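Local coordinates for protein beta-glucoside phosphorylase BglX (Unidentified, PDB 5VQE) that probably cleaves beta-glucosides by passing the glucosyl unit to phosphate, as a phosphorylase belonging to glycoside hydrolase family 3, at residues 54-59 against 320-325; 187-192 against 351-356; 207-212 against 296-301; 301-306 against 335-340. All coordinates share one frame; numbering follows the deposited sequence.

Interaction 1: 54-59 against 320-325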
# COMPACT_ATOMS: atom_id res chain seq x y z
N MET A 54 13.27 13.47 17.97
CA MET A 54 12.97 13.94 19.31
C MET A 54 13.62 15.28 19.64
O MET A 54 13.64 15.66 20.82
CB MET A 54 13.43 12.89 20.34
CG MET A 54 12.71 11.56 20.25
SD MET A 54 13.57 10.31 21.23
CE MET A 54 12.70 8.83 20.72
N LYS A 55 14.15 15.99 18.65
CA LYS A 55 14.84 17.25 18.94
C LYS A 55 13.88 18.40 19.22
O LYS A 55 14.23 19.32 19.96
CB LYS A 55 15.75 17.65 17.77
CG LYS A 55 16.66 16.55 17.27
N HIS A 56 12.70 18.39 18.61
CA HIS A 56 11.79 19.53 18.69
C HIS A 56 10.54 19.24 19.50
O HIS A 56 9.81 20.17 19.83
CB HIS A 56 11.40 19.96 17.27
CG HIS A 56 12.58 20.19 16.38
ND1 HIS A 56 13.36 21.32 16.46
CD2 HIS A 56 13.12 19.42 15.41
CE1 HIS A 56 14.33 21.24 15.56
NE2 HIS A 56 14.21 20.10 14.91
N PHE A 57 10.29 17.97 19.80
CA PHE A 57 9.13 17.52 20.55
C PHE A 57 9.31 16.03 20.77
O PHE A 57 10.22 15.41 20.21
CB PHE A 57 7.82 17.82 19.81
CG PHE A 57 7.83 17.39 18.37
CD1 PHE A 57 8.08 18.31 17.37
CD2 PHE A 57 7.61 16.07 18.02
CE1 PHE A 57 8.09 17.93 16.04
CE2 PHE A 57 7.62 15.68 16.71
CZ PHE A 57 7.86 16.61 15.71
N LEU A 58 8.43 15.46 21.58
CA LEU A 58 8.49 14.03 21.87
C LEU A 58 7.36 13.33 21.13
O LEU A 58 6.19 13.43 21.55
CB LEU A 58 8.41 13.79 23.38
CG LEU A 58 9.52 14.51 24.17
CD1 LEU A 58 9.36 14.34 25.69
CD2 LEU A 58 10.93 14.06 23.73
N PRO A 59 7.63 12.64 20.03
CA PRO A 59 6.55 12.15 19.17
C PRO A 59 5.82 10.97 19.78
O PRO A 59 6.32 10.27 20.66
CB PRO A 59 7.26 11.75 17.87
CG PRO A 59 8.63 11.37 18.31
CD PRO A 59 8.96 12.30 19.47
N LEU A 320 6.55 18.60 8.01
CA LEU A 320 7.27 19.21 6.90
C LEU A 320 8.52 19.88 7.45
O LEU A 320 9.61 19.30 7.42
CB LEU A 320 6.35 20.20 6.17
CG LEU A 320 6.85 20.93 4.93
CD1 LEU A 320 7.27 19.93 3.87
CD2 LEU A 320 5.75 21.85 4.41
N ASN A 321 8.37 21.10 7.97
CA ASN A 321 9.37 21.68 8.86
C ASN A 321 8.94 21.40 10.29
O ASN A 321 7.89 21.91 10.72
CB ASN A 321 9.49 23.18 8.62
CG ASN A 321 10.58 23.81 9.46
OD1 ASN A 321 10.35 24.23 10.60
ND2 ASN A 321 11.79 23.87 8.92
N PRO A 322 9.67 20.58 11.06
CA PRO A 322 9.13 20.14 12.36
C PRO A 322 9.03 21.25 13.40
O PRO A 322 8.08 21.25 14.19
CB PRO A 322 10.10 19.03 12.79
CG PRO A 322 11.32 19.22 11.97
CD PRO A 322 10.90 19.86 10.69
N THR A 323 9.96 22.20 13.42
CA THR A 323 9.83 23.32 14.34
C THR A 323 8.57 24.10 14.04
O THR A 323 7.79 24.43 14.95
CB THR A 323 11.07 24.21 14.25
OG1 THR A 323 12.23 23.45 14.58
CG2 THR A 323 10.94 25.41 15.19
N GLU A 324 8.34 24.40 12.76
CA GLU A 324 7.17 25.18 12.38
C GLU A 324 5.88 24.43 12.67
O GLU A 324 4.92 25.01 13.19
CB GLU A 324 7.27 25.54 10.90
CG GLU A 324 5.99 26.10 10.31
CD GLU A 324 6.19 26.63 8.90
OE1 GLU A 324 6.41 25.82 7.98
OE2 GLU A 324 6.14 27.87 8.73
N ASP A 325 5.84 23.14 12.33
CA ASP A 325 4.63 22.35 12.54
C ASP A 325 4.27 22.28 14.02
O ASP A 325 3.10 22.42 14.39
CB ASP A 325 4.81 20.95 11.96
CG ASP A 325 4.77 20.95 10.44
OD1 ASP A 325 4.53 22.02 9.84
OD2 ASP A 325 4.96 19.86 9.85
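Apolar contact joins Phe-57 and His-56 to Pro-322, the first residue of helix 322-335. Phe-57 meets the proline at a right angle through one ring corner, CE1, which lies 4.0 Å from Pro-322 CB. Its CG stands between the backbone N and the carbonyl carbon (chi1 49°), a torsion that carries the ring across to the proline. Beside it, CD2 of His-56 packs obliquely on the same proline, 3.9 Å from Pro-322 CG.

Two polar atoms also come close. Pro-322 O lies near the plane of the Phe-57 ring, at its edge, with CE1 3.8 Å from that oxygen. Over one face of the imidazole comes the hydroxyl of Thr-323, its OG1 3.1 Å from His-56 ND1, the two side chains crossing at about a right angle.

Within 320-325 the polar groups serve the helix start. Asn-321 is the N-cap: its OD1 accepts Glu-324 N at 3.0 Å, in the carbonyl plane. Asp-325 OD2 takes Leu-320 N at 2.7 Å, on the syn side of the carboxylate, and its OD1 forms a salt bridge with Arg-301.

The chemistry implies a chiefly apolar seam. Phe-57, buried and also meeting Phe-326, forms its inner part and exposed His-56 its solvent side, while the Asn-321 cap and the Asp-325 bond to Leu-320 N hold the first helix turn, which presents Pro-322 to the loop following strand 38-42.

Interaction 2: 187-192 against 351-356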
# COMPACT_ATOMS: atom_id res chain seq x y z
N GLY A 187 0.24 -9.61 16.86
CA GLY A 187 0.21 -8.47 17.76
C GLY A 187 0.47 -7.14 17.09
O GLY A 187 0.98 -6.22 17.73
N VAL A 188 0.13 -7.02 15.81
CA VAL A 188 0.39 -5.81 15.04
C VAL A 188 -0.95 -5.16 14.71
O VAL A 188 -1.85 -5.81 14.17
CB VAL A 188 1.18 -6.13 13.76
CG1 VAL A 188 1.28 -4.90 12.86
CG2 VAL A 188 2.58 -6.63 14.12
N LEU A 189 -1.07 -3.88 15.05
CA LEU A 189 -2.26 -3.12 14.73
C LEU A 189 -2.38 -2.93 13.22
O LEU A 189 -1.38 -2.80 12.51
CB LEU A 189 -2.20 -1.75 15.41
CG LEU A 189 -2.02 -1.72 16.93
CD1 LEU A 189 -1.79 -0.28 17.41
CD2 LEU A 189 -3.22 -2.33 17.64
N THR A 190 -3.62 -2.91 12.73
CA THR A 190 -3.89 -2.67 11.32
C THR A 190 -4.56 -1.31 11.11
O THR A 190 -5.08 -0.69 12.04
CB THR A 190 -4.77 -3.76 10.71
OG1 THR A 190 -6.10 -3.67 11.25
CG2 THR A 190 -4.19 -5.14 10.97
N THR A 191 -4.53 -0.87 9.85
CA THR A 191 -4.99 0.46 9.44
C THR A 191 -5.77 0.30 8.15
O THR A 191 -5.18 -0.01 7.11
CB THR A 191 -3.80 1.39 9.19
OG1 THR A 191 -2.88 1.30 10.28
CG2 THR A 191 -4.27 2.86 9.02
N ILE A 192 -7.07 0.55 8.18
CA ILE A 192 -7.83 0.58 6.93
C ILE A 192 -7.66 1.96 6.28
O ILE A 192 -7.79 2.99 6.95
CB ILE A 192 -9.30 0.22 7.15
CG1 ILE A 192 -9.94 1.06 8.28
CG2 ILE A 192 -9.43 -1.28 7.42
CD1 ILE A 192 -11.44 0.77 8.48
N LEU A 351 -2.70 6.78 23.62
CA LEU A 351 -2.22 6.01 24.75
C LEU A 351 -2.97 4.70 24.90
O LEU A 351 -2.39 3.69 25.31
CB LEU A 351 -2.34 6.83 26.02
CG LEU A 351 -1.45 8.06 26.09
CD1 LEU A 351 -1.85 8.93 27.27
CD2 LEU A 351 -0.01 7.64 26.18
N GLY A 352 -4.26 4.69 24.56
CA GLY A 352 -5.03 3.46 24.69
C GLY A 352 -4.54 2.36 23.77
O GLY A 352 -4.59 1.18 24.12
N MET A 353 -4.07 2.73 22.57
CA MET A 353 -3.53 1.70 21.69
C MET A 353 -2.18 1.21 22.19
O MET A 353 -1.85 0.03 22.02
CB MET A 353 -3.42 2.23 20.25
CG MET A 353 -4.76 2.22 19.50
SD MET A 353 -5.34 0.54 19.20
CE MET A 353 -7.10 0.76 18.91
N LYS A 354 -1.40 2.09 22.81
CA LYS A 354 -0.14 1.68 23.42
C LYS A 354 -0.39 0.72 24.58
O LYS A 354 0.32 -0.27 24.73
CB LYS A 354 0.63 2.92 23.87
CG LYS A 354 1.07 3.76 22.68
CD LYS A 354 1.77 5.05 23.07
CE LYS A 354 2.10 5.87 21.82
NZ LYS A 354 3.07 6.98 22.03
N ALA A 355 -1.44 0.99 25.37
CA ALA A 355 -1.82 0.06 26.43
C ALA A 355 -2.37 -1.24 25.87
O ALA A 355 -2.11 -2.32 26.41
CB ALA A 355 -2.84 0.72 27.36
N LYS A 356 -3.14 -1.16 24.77
CA LYS A 356 -3.66 -2.37 24.15
C LYS A 356 -2.53 -3.32 23.76
O LYS A 356 -2.63 -4.53 23.94
CB LYS A 356 -4.51 -2.01 22.93
CG LYS A 356 -5.17 -3.18 22.19
CD LYS A 356 -5.83 -2.69 20.90
CE LYS A 356 -6.22 -3.84 19.98
NZ LYS A 356 -7.32 -4.64 20.55
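The backbones keep well apart, Leu-189 CA being 8.6 Å from Met-353 CA at the closest pairing, so the gap between the run into strand 191-195 and the last turns of helix 340-356 is bridged by side chains alone. Leu-189 supplies both methyls from the strand side. CD2 lies 3.9 Å from Met-353 SD, and CD1 sits 4.1 Å from Met-353 CB. Both methyls meet the sulfur and CD1 also meets CB, the two chains crossing at a slant. Met-353 is bent at chi2 (-67°), which brings the sulfur against both leucine methyls.

One turn further along the helix, Lys-356 contributes its aliphatic stem. Its CE is 4.1 Å from Leu-189 CD2, so that methyl touches both helix residues. The lysine chain runs extended until it bends at chi4 (68°), and its NZ is hydrogen-bonded to Pro-10 O, while CD and CE lie against the leucine. Leu-189 also touches Leu-357, just past the helix, while Met-353 packs on Tyr-11 of the N-terminal part of the chain. The backbone of Leu-189 bonds to Asn-142 and to Thr-144, the latter in strand 143-144. The bound fluoroglucose is about 13 Å from the Leu-189 side chain.

No hydrogen bond crosses between the two segments. The contact therefore rests on dispersion between methyl, thioether and methylene groups, with the lysine ammonium hydrogen-bonded away from the contact, to Pro-10 O, and it joins the run into a barrel strand to a helix packed outside it.

Interaction 3: 207-212 against 296-301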
# COMPACT_ATOMS: atom_id res chain seq x y z
N LEU A 207 -0.44 14.51 -5.40
CA LEU A 207 -0.23 15.66 -6.27
C LEU A 207 -1.37 16.68 -6.24
O LEU A 207 -1.25 17.73 -6.88
CB LEU A 207 -0.02 15.19 -7.71
CG LEU A 207 1.23 14.34 -7.95
CD1 LEU A 207 1.25 13.80 -9.36
CD2 LEU A 207 2.50 15.15 -7.68
N MET A 208 -2.45 16.39 -5.52
CA MET A 208 -3.63 17.25 -5.49
C MET A 208 -4.61 16.61 -4.51
O MET A 208 -4.37 15.51 -4.01
CB MET A 208 -4.24 17.39 -6.88
CG MET A 208 -4.45 16.04 -7.56
SD MET A 208 -5.53 16.16 -8.99
CE MET A 208 -7.08 16.47 -8.13
N SER A 209 -5.70 17.31 -4.21
CA SER A 209 -6.79 16.71 -3.45
C SER A 209 -7.74 16.03 -4.43
O SER A 209 -8.58 16.68 -5.05
CB SER A 209 -7.51 17.74 -2.59
OG SER A 209 -8.56 17.13 -1.87
N SER A 210 -7.61 14.71 -4.57
CA SER A 210 -8.45 13.97 -5.50
C SER A 210 -9.86 13.83 -4.92
O SER A 210 -10.11 14.10 -3.74
CB SER A 210 -7.81 12.62 -5.81
OG SER A 210 -7.72 11.79 -4.67
N VAL A 211 -10.80 13.43 -5.77
CA VAL A 211 -12.22 13.59 -5.48
C VAL A 211 -12.95 12.28 -5.73
O VAL A 211 -12.93 11.76 -6.86
CB VAL A 211 -12.85 14.73 -6.30
CG1 VAL A 211 -14.30 14.95 -5.89
CG2 VAL A 211 -12.06 16.00 -6.12
N ASN A 212 -13.59 11.75 -4.69
CA ASN A 212 -14.55 10.65 -4.80
C ASN A 212 -15.91 11.30 -5.05
O ASN A 212 -16.52 11.87 -4.14
CB ASN A 212 -14.52 9.82 -3.52
CG ASN A 212 -15.43 8.61 -3.57
OD1 ASN A 212 -16.54 8.66 -4.09
ND2 ASN A 212 -14.95 7.49 -3.01
N THR A 296 -1.43 19.87 1.69
CA THR A 296 -0.86 21.21 1.80
C THR A 296 -1.65 22.24 1.02
O THR A 296 -1.70 23.41 1.41
CB THR A 296 0.60 21.22 1.32
OG1 THR A 296 0.65 20.82 -0.06
CG2 THR A 296 1.48 20.30 2.17
N CYS A 297 -2.26 21.84 -0.10
CA CYS A 297 -2.95 22.80 -0.95
C CYS A 297 -4.36 23.11 -0.49
O CYS A 297 -5.00 23.99 -1.06
CB CYS A 297 -3.00 22.27 -2.39
SG CYS A 297 -4.30 21.05 -2.67
N SER A 298 -4.86 22.43 0.55
CA SER A 298 -6.26 22.56 0.91
C SER A 298 -6.53 23.67 1.91
O SER A 298 -7.68 24.10 2.04
CB SER A 298 -6.78 21.25 1.50
OG SER A 298 -6.85 20.24 0.51
N MET A 299 -5.50 24.15 2.62
CA MET A 299 -5.68 25.06 3.74
C MET A 299 -4.30 25.58 4.13
O MET A 299 -3.30 24.85 3.98
CB MET A 299 -6.35 24.33 4.90
CG MET A 299 -6.70 25.18 6.10
SD MET A 299 -7.56 24.22 7.38
CE MET A 299 -9.07 23.77 6.56
N PRO A 300 -4.18 26.81 4.61
CA PRO A 300 -2.88 27.25 5.13
C PRO A 300 -2.41 26.31 6.22
O PRO A 300 -3.18 25.91 7.09
CB PRO A 300 -3.16 28.66 5.67
CG PRO A 300 -4.33 29.12 4.86
CD PRO A 300 -5.18 27.89 4.70
N ARG A 301 -1.13 25.93 6.16
CA ARG A 301 -0.65 24.86 7.02
C ARG A 301 -0.81 25.20 8.50
O ARG A 301 -1.18 24.34 9.30
CB ARG A 301 0.81 24.54 6.70
CG ARG A 301 1.31 23.35 7.48
CD ARG A 301 2.58 22.77 6.86
NE ARG A 301 3.00 21.51 7.48
CZ ARG A 301 2.59 20.30 7.11
NH1 ARG A 301 1.73 20.15 6.10
NH2 ARG A 301 3.06 19.23 7.74
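No ring or other flat side chain takes part where Ser-209 meets Ser-298 and Cys-297; the flat groups of the segments, the Asn-212 amide and the Arg-301 guanidinium, both lie away from the contact. Leu-305 CD2 lies over the centre of one guanidinium face, 3.9 Å above the plane, and Arg-301 NH2 is hydrogen-bonded to Thr-290 OG1.

The contact itself is light. Ser-209 CB faces Ser-298 OG at 4.0 Å, a carbon against an oxygen with no hydrogen bond between the segments. Cys-297 SG lies 4.3 Å from Ser-209 N. The closest alpha carbons, of Ser-209 and Ser-298, are 7.3 Å apart.

Each serine spends its hydroxyl away from the other. Ser-209 OG, anti to the backbone N (chi1 179°), makes a weak bond to His-242 O, and Ser-209 O accepts from Arg-244 NH2, both on strand 237-244. Ser-298 OG reaches back to Gly-294 O in the short helix 293-296. The hydroxyls thus bond to strand 237-244 and to helix 293-296 and not to each other.

Segment 207-212 enters strand 210-211 soon after Gln-205 of the sugar pocket, and 296-301 follows Met-292 of the same pocket. With the sugar about 12 Å from the Ser-209 side chain, this is a meeting of two loops beyond the binding site, of the kind that surrounds the active-site end of a TIM-barrel-type domain.

Interaction 4: 301-306 against 335-340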
# COMPACT_ATOMS: atom_id res chain seq x y z
N ARG A 301 -1.13 25.93 6.16
CA ARG A 301 -0.65 24.86 7.02
C ARG A 301 -0.81 25.20 8.50
O ARG A 301 -1.18 24.34 9.30
CB ARG A 301 0.81 24.54 6.70
CG ARG A 301 1.31 23.35 7.48
CD ARG A 301 2.58 22.77 6.86
NE ARG A 301 3.00 21.51 7.48
CZ ARG A 301 2.59 20.30 7.11
NH1 ARG A 301 1.73 20.15 6.10
NH2 ARG A 301 3.06 19.23 7.74
N HIS A 302 -0.53 26.46 8.89
CA HIS A 302 -0.60 26.81 10.30
C HIS A 302 -2.00 26.59 10.87
O HIS A 302 -2.14 26.26 12.05
CB HIS A 302 -0.10 28.25 10.53
CG HIS A 302 -1.00 29.32 10.01
ND1 HIS A 302 -0.86 29.86 8.74
CD2 HIS A 302 -2.02 30.00 10.59
CE1 HIS A 302 -1.78 30.80 8.56
NE2 HIS A 302 -2.49 30.90 9.67
N GLU A 303 -3.03 26.74 10.04
CA GLU A 303 -4.39 26.41 10.44
C GLU A 303 -4.69 24.92 10.31
O GLU A 303 -5.45 24.38 11.12
CB GLU A 303 -5.40 27.19 9.59
CG GLU A 303 -5.37 28.70 9.75
CD GLU A 303 -6.14 29.41 8.63
OE1 GLU A 303 -6.88 28.74 7.88
OE2 GLU A 303 -5.99 30.65 8.50
N ALA A 304 -4.10 24.26 9.30
CA ALA A 304 -4.52 22.90 8.96
C ALA A 304 -4.17 21.91 10.06
O ALA A 304 -4.99 21.06 10.42
CB ALA A 304 -3.87 22.47 7.64
N LEU A 305 -2.95 21.99 10.59
CA LEU A 305 -2.49 20.96 11.51
C LEU A 305 -3.38 20.85 12.74
O LEU A 305 -3.86 19.74 13.03
CB LEU A 305 -1.02 21.21 11.86
CG LEU A 305 -0.07 21.17 10.65
CD1 LEU A 305 1.37 21.47 11.03
CD2 LEU A 305 -0.11 19.82 9.92
N PRO A 306 -3.67 21.93 13.49
CA PRO A 306 -4.61 21.78 14.60
C PRO A 306 -6.02 21.48 14.15
O PRO A 306 -6.77 20.80 14.87
CB PRO A 306 -4.52 23.12 15.33
CG PRO A 306 -4.05 24.09 14.29
CD PRO A 306 -3.15 23.30 13.38
N CYS A 335 -4.82 29.44 20.96
CA CYS A 335 -5.80 30.36 20.40
C CYS A 335 -7.15 29.71 20.07
O CYS A 335 -8.03 30.41 19.57
CB CYS A 335 -5.25 31.02 19.12
SG CYS A 335 -5.46 30.00 17.63
N GLY A 336 -7.32 28.42 20.33
CA GLY A 336 -8.63 27.79 20.22
C GLY A 336 -8.95 27.11 18.90
O GLY A 336 -10.08 26.66 18.72
N LEU A 337 -8.01 27.03 17.95
CA LEU A 337 -8.23 26.18 16.79
C LEU A 337 -8.32 24.72 17.20
O LEU A 337 -9.01 23.92 16.56
CB LEU A 337 -7.12 26.36 15.76
CG LEU A 337 -7.36 27.39 14.66
CD1 LEU A 337 -7.99 28.67 15.19
CD2 LEU A 337 -6.04 27.69 13.99
N LEU A 338 -7.62 24.35 18.26
CA LEU A 338 -7.68 23.02 18.86
C LEU A 338 -8.03 23.20 20.32
O LEU A 338 -7.37 23.97 21.03
CB LEU A 338 -6.34 22.29 18.71
CG LEU A 338 -6.17 21.00 19.51
CD1 LEU A 338 -7.16 19.95 19.05
CD2 LEU A 338 -4.76 20.48 19.37
N THR A 339 -9.07 22.53 20.77
CA THR A 339 -9.47 22.65 22.17
C THR A 339 -8.66 21.71 23.04
O THR A 339 -8.20 20.65 22.61
CB THR A 339 -10.96 22.37 22.34
OG1 THR A 339 -11.22 20.99 22.07
CG2 THR A 339 -11.78 23.23 21.38
N HIS A 340 -8.46 22.12 24.30
CA HIS A 340 -7.79 21.27 25.27
C HIS A 340 -8.56 19.98 25.49
O HIS A 340 -7.96 18.94 25.80
CB HIS A 340 -7.63 22.00 26.60
CG HIS A 340 -6.60 23.09 26.56
ND1 HIS A 340 -5.32 22.92 27.04
CD2 HIS A 340 -6.66 24.35 26.08
CE1 HIS A 340 -4.64 24.03 26.86
NE2 HIS A 340 -5.43 24.92 26.28
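Pro-306 and Leu-337 lie side by side and point the same way, the pyrrolidine ring of helix 301-310 resting along the leucine from the loop after helix 322-335. Pro-306 CG meets the base of that side chain, 4.1 Å from Leu-337 CB. The leucine's CD2 reaches back toward the start of the helix and lies 4.1 Å from Glu-303 CA, so the branch covers almost a full turn. With chi1 of Leu-337 at -93°, off a staggered value, CD2 lies against both Glu-303 CA and Pro-306 CG. Glu-303 offers its backbone side and its CG; its carboxylate leads away.

Leu-338 approaches Pro-306 from the next position in the loop. Here the beta carbons meet, Pro-306 CB standing 3.9 Å from Leu-338 CB, where the alpha carbons are 5.4 Å apart. CG of Leu-338 is anti to the backbone N (chi1 169°), and the side chain goes on to touch Leu-34 of helix 30-36. The proline thus has consecutive leucines against its CB and CG and, its nitrogen carrying no hydrogen, it gives the helix no N-H, consistent with the kink at 306.

The loop that carries the leucines is held at both ends. Gly-336 ends helix 322-335 with positive phi and two bonds back into the last turn, while Thr-339 caps helix 340-356 through OG1 to Arg-342 N. Thr-339 N also bonds to Gln-310 OE1, a second tie to helix 301-310. A Schellman motif followed within three residues by an N-cap is a compact helix-to-helix connection, here packed against a neighbouring helix on the outside of the TIM-barrel-type domain.

In the fold
All four contacts fall in the family 3 N-terminal domain, of the TIM-barrel clan. Interactions 1, 3 and 4 adjoin: 3 and 4 share Arg-301, with centres about 17 Å apart, and that arginine's bridge to Asp-325 joins both to interaction 1, whose centre is about 16 Å from that of 4. Interaction 2 touches none of them, its centre lying about 23 Å from that of interaction 1, although helices 322-335 and 340-356 are consecutive. It shares with interaction 3 the sheet holding strands 191-195 and 210-211. Along the chain, interaction 3 is nested inside 1 and also inside 2, whereas 1 crosses both 2 and 4; early loops and late helices are thereby interlocked in one domain.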